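Probable glutathione S-transferase (Pseudomonas aeruginosa, PDB 6JWK) isomerises maleylpyruvate and, as a zeta-class member of the glutathione transferase superfamily, probably acts on maleylacetoacetate too. Local coordinates at residues Leu19-Leu24 against Leu197-Arg202. Residues are numbered along the deposited sequence; the frame is centred on the assembly and turned at random.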
ATOM      1  N   LEU B  19       9.516 -13.734   7.355  1.00 19.04           N
ATOM      2  CA  LEU B  19      10.700 -14.628   7.393  1.00 20.21           C
ATOM      3  C   LEU B  19      10.510 -15.733   8.450  1.00 20.21           C
ATOM      4  O   LEU B  19      10.900 -16.876   8.170  1.00 22.73           O
ATOM      5  CB  LEU B  19      11.970 -13.796   7.645  1.00 20.11           C
ATOM      6  CG  LEU B  19      12.343 -12.883   6.484  1.00 22.22           C
ATOM      7  CD1 LEU B  19      13.418 -11.866   6.895  1.00 25.20           C
ATOM      8  CD2 LEU B  19      12.837 -13.688   5.279  1.00 24.82           C
ATOM      9  N   ALA B  20      10.013 -15.409   9.637  1.00 20.22           N
ATOM     10  CA  ALA B  20       9.820 -16.382  10.736  1.00 22.31           C
ATOM     11  C   ALA B  20       8.821 -17.437  10.270  1.00 23.16           C
ATOM     12  O   ALA B  20       9.143 -18.616  10.416  1.00 24.12           O
ATOM     13  CB  ALA B  20       9.407 -15.720  12.022  1.00 22.06           C
ATOM     14  N   LEU B  21       7.722 -17.056   9.607  1.00 20.02           N
ATOM     15  CA  LEU B  21       6.742 -18.050   9.108  1.00 21.96           C
ATOM     16  C   LEU B  21       7.385 -18.983   8.069  1.00 24.91           C
ATOM     17  O   LEU B  21       7.009 -20.173   8.006  1.00 24.98           O
ATOM     18  CB  LEU B  21       5.519 -17.320   8.541  1.00 20.10           C
ATOM     19  CG  LEU B  21       4.660 -16.622   9.585  1.00 19.92           C
ATOM     20  CD1 LEU B  21       3.614 -15.748   8.894  1.00 20.58           C
ATOM     21  CD2 LEU B  21       3.989 -17.665  10.485  1.00 21.23           C
ATOM     22  N   LYS B  22       8.330 -18.481   7.278  1.00 24.22           N
ATOM     23  CA  LYS B  22       9.016 -19.300   6.253  1.00 25.79           C
ATOM     24  C   LYS B  22      10.085 -20.188   6.910  1.00 27.78           C
ATOM     25  O   LYS B  22      10.490 -21.118   6.250  1.00 29.36           O
ATOM     26  CB  LYS B  22       9.709 -18.405   5.215  1.00 24.85           C
ATOM     27  CG  LYS B  22       8.760 -17.603   4.336  1.00 25.13           C
ATOM     28  CD  LYS B  22       8.005 -18.440   3.349  1.00 26.10           C
ATOM     29  CE  LYS B  22       7.383 -17.637   2.221  1.00 24.36           C
ATOM     30  NZ  LYS B  22       6.335 -18.448   1.545  1.00 26.23           N
ATOM     31  N   GLY B  23      10.567 -19.848   8.108  1.00 30.48           N
ATOM     32  CA  GLY B  23      11.704 -20.500   8.790  1.00 33.72           C
ATOM     33  C   GLY B  23      13.042 -20.012   8.256  1.00 39.45           C
ATOM     34  O   GLY B  23      13.998 -20.795   8.269  1.00 37.80           O
ATOM     35  N   LEU B  24      13.126 -18.748   7.827  1.00 42.01           N
ATOM     36  CA  LEU B  24      14.349 -18.092   7.279  1.00 42.54           C
ATOM     37  C   LEU B  24      14.804 -16.936   8.188  1.00 43.07           C
ATOM     38  O   LEU B  24      15.399 -15.976   7.666  1.00 46.53           O
ATOM     39  CB  LEU B  24      14.003 -17.532   5.886  1.00 43.18           C
ATOM     40  CG  LEU B  24      13.527 -18.528   4.832  1.00 44.31           C
ATOM     41  CD1 LEU B  24      12.985 -17.802   3.623  1.00 44.12           C
ATOM     42  CD2 LEU B  24      14.639 -19.473   4.419  1.00 47.73           C
ATOM     43  N   LEU B 197       2.229 -18.026  18.767  1.00 22.95           N
ATOM     44  CA  LEU B 197       3.098 -18.822  17.891  1.00 22.55           C
ATOM     45  C   LEU B 197       4.565 -18.404  18.102  1.00 25.46           C
ATOM     46  O   LEU B 197       4.853 -17.204  18.131  1.00 20.75           O
ATOM     47  CB  LEU B 197       2.691 -18.606  16.434  1.00 24.98           C
ATOM     48  CG  LEU B 197       1.285 -19.088  16.058  1.00 23.39           C
ATOM     49  CD1 LEU B 197       1.018 -18.721  14.613  1.00 24.41           C
ATOM     50  CD2 LEU B 197       1.140 -20.596  16.269  1.00 26.43           C
ATOM     51  N   GLU B 198       5.473 -19.367  18.031  1.00 25.75           N
ATOM     52  CA  GLU B 198       6.929 -19.122  18.146  1.00 28.53           C
ATOM     53  C   GLU B 198       7.390 -18.141  17.041  1.00 25.30           C
ATOM     54  O   GLU B 198       8.256 -17.302  17.344  1.00 25.78           O
ATOM     55  CB  GLU B 198       7.667 -20.463  18.096  1.00 34.18           C
ATOM     56  CG  GLU B 198       9.174 -20.308  18.218  1.00 47.60           C
ATOM     57  CD  GLU B 198       9.981 -21.434  17.589  1.00 61.62           C
ATOM     58  OE1 GLU B 198       9.705 -22.621  17.911  1.00 72.61           O
ATOM     59  OE2 GLU B 198      10.868 -21.123  16.764  1.00 77.63           O
ATOM     60  N   ALA B 199       6.917 -18.285  15.794  1.00 27.54           N
ATOM     61  CA  ALA B 199       7.359 -17.450  14.653  1.00 26.27           C
ATOM     62  C   ALA B 199       7.093 -15.977  15.007  1.00 22.95           C
ATOM     63  O   ALA B 199       7.960 -15.142  14.817  1.00 21.53           O
ATOM     64  CB  ALA B 199       6.671 -17.859  13.364  1.00 29.32           C
ATOM     65  N   PHE B 200       5.932 -15.650  15.554  1.00 20.57           N
ATOM     66  CA  PHE B 200       5.626 -14.241  15.895  1.00 21.38           C
ATOM     67  C   PHE B 200       6.457 -13.771  17.090  1.00 20.44           C
ATOM     68  O   PHE B 200       6.919 -12.575  17.137  1.00 22.08           O
ATOM     69  CB  PHE B 200       4.137 -14.088  16.154  1.00 19.91           C
ATOM     70  CG  PHE B 200       3.334 -14.037  14.891  1.00 20.22           C
ATOM     71  CD1 PHE B 200       2.964 -15.201  14.242  1.00 19.12           C
ATOM     72  CD2 PHE B 200       2.894 -12.809  14.403  1.00 19.72           C
ATOM     73  CE1 PHE B 200       2.192 -15.130  13.086  1.00 20.68           C
ATOM     74  CE2 PHE B 200       2.114 -12.750  13.268  1.00 18.62           C
ATOM     75  CZ  PHE B 200       1.798 -13.896  12.585  1.00 18.21           C
ATOM     76  N   GLN B 201       6.587 -14.631  18.095  1.00 21.91           N
ATOM     77  CA  GLN B 201       7.390 -14.276  19.293  1.00 21.25           C
ATOM     78  C   GLN B 201       8.850 -13.989  18.881  1.00 21.03           C
ATOM     79  O   GLN B 201       9.369 -12.969  19.336  1.00 22.92           O
ATOM     80  CB  GLN B 201       7.331 -15.396  20.329  1.00 23.01           C
ATOM     81  CG  GLN B 201       5.955 -15.615  20.943  1.00 24.06           C
ATOM     82  CD  GLN B 201       5.802 -17.004  21.529  1.00 29.51           C
ATOM     83  OE1 GLN B 201       6.695 -17.848  21.473  1.00 36.76           O
ATOM     84  NE2 GLN B 201       4.617 -17.300  22.001  1.00 23.54           N
ATOM     85  N   ARG B 202       9.448 -14.800  17.993  1.00 23.22           N
ATOM     86  CA  ARG B 202      10.832 -14.546  17.483  1.00 26.85           C
ATOM     87  C   ARG B 202      10.903 -13.192  16.774  1.00 25.47           C
ATOM     88  O   ARG B 202      11.951 -12.478  16.902  1.00 23.21           O
ATOM     89  CB  ARG B 202      11.255 -15.612  16.475  1.00 31.14           C
ATOM     90  CG  ARG B 202      11.520 -16.968  17.100  1.00 43.31           C
ATOM     91  CD  ARG B 202      11.476 -18.041  16.023  1.00 53.26           C
ATOM     92  NE  ARG B 202      12.704 -17.987  15.269  1.00 52.63           N
ATOM     93  CZ  ARG B 202      13.807 -18.670  15.586  1.00 76.45           C
ATOM     94  NH1 ARG B 202      14.907 -18.543  14.853  1.00 76.06           N
ATOM     95  NH2 ARG B 202      13.809 -19.499  16.622  1.00 80.63           N
TER
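Ala20 sets its methyl directly against Ala199, its CB lying 3.7 Å from Ala199 CB and 3.2 Å from Ala199 O. It thus meets both side chain and backbone of the short helix 198-203. Alanines where two helices meet let the backbones come close: with a single methyl on each side, Ala20 CA and Ala199 CA lie 4.7 Å apart. No hydrogen bond joins the two segments; the contact is made by the Ala20, Leu21, Ala199 and Phe200 side chains and by the Ala199 carbonyl oxygen.

Leu21 widens the patch with one branch. Its CG stands anti to the carbonyl carbon (chi1 -69°), and the side chain leans across so that CD2 reaches Ala199 CB at 3.9 Å and the Phe200 ring, obliquely, at CE1. That ring also packs on Val168 of helix 162-176. At the solvent-facing side, Arg202 NH2 forms a salt bridge with Glu198 OE2 at 3.4 Å, its hydrogen bond bent and weak, while Arg202 NH1 forms a salt bridge with Asp25, just beyond the Schellman motif at Gly23 that ends helix 10-22. The contact joins the two domains of the glutathione transferase fold: helix 10-22, following strand 2-5 of the thioredoxin-like domain, lies against helix 198-203 of the all-helical C-terminal domain.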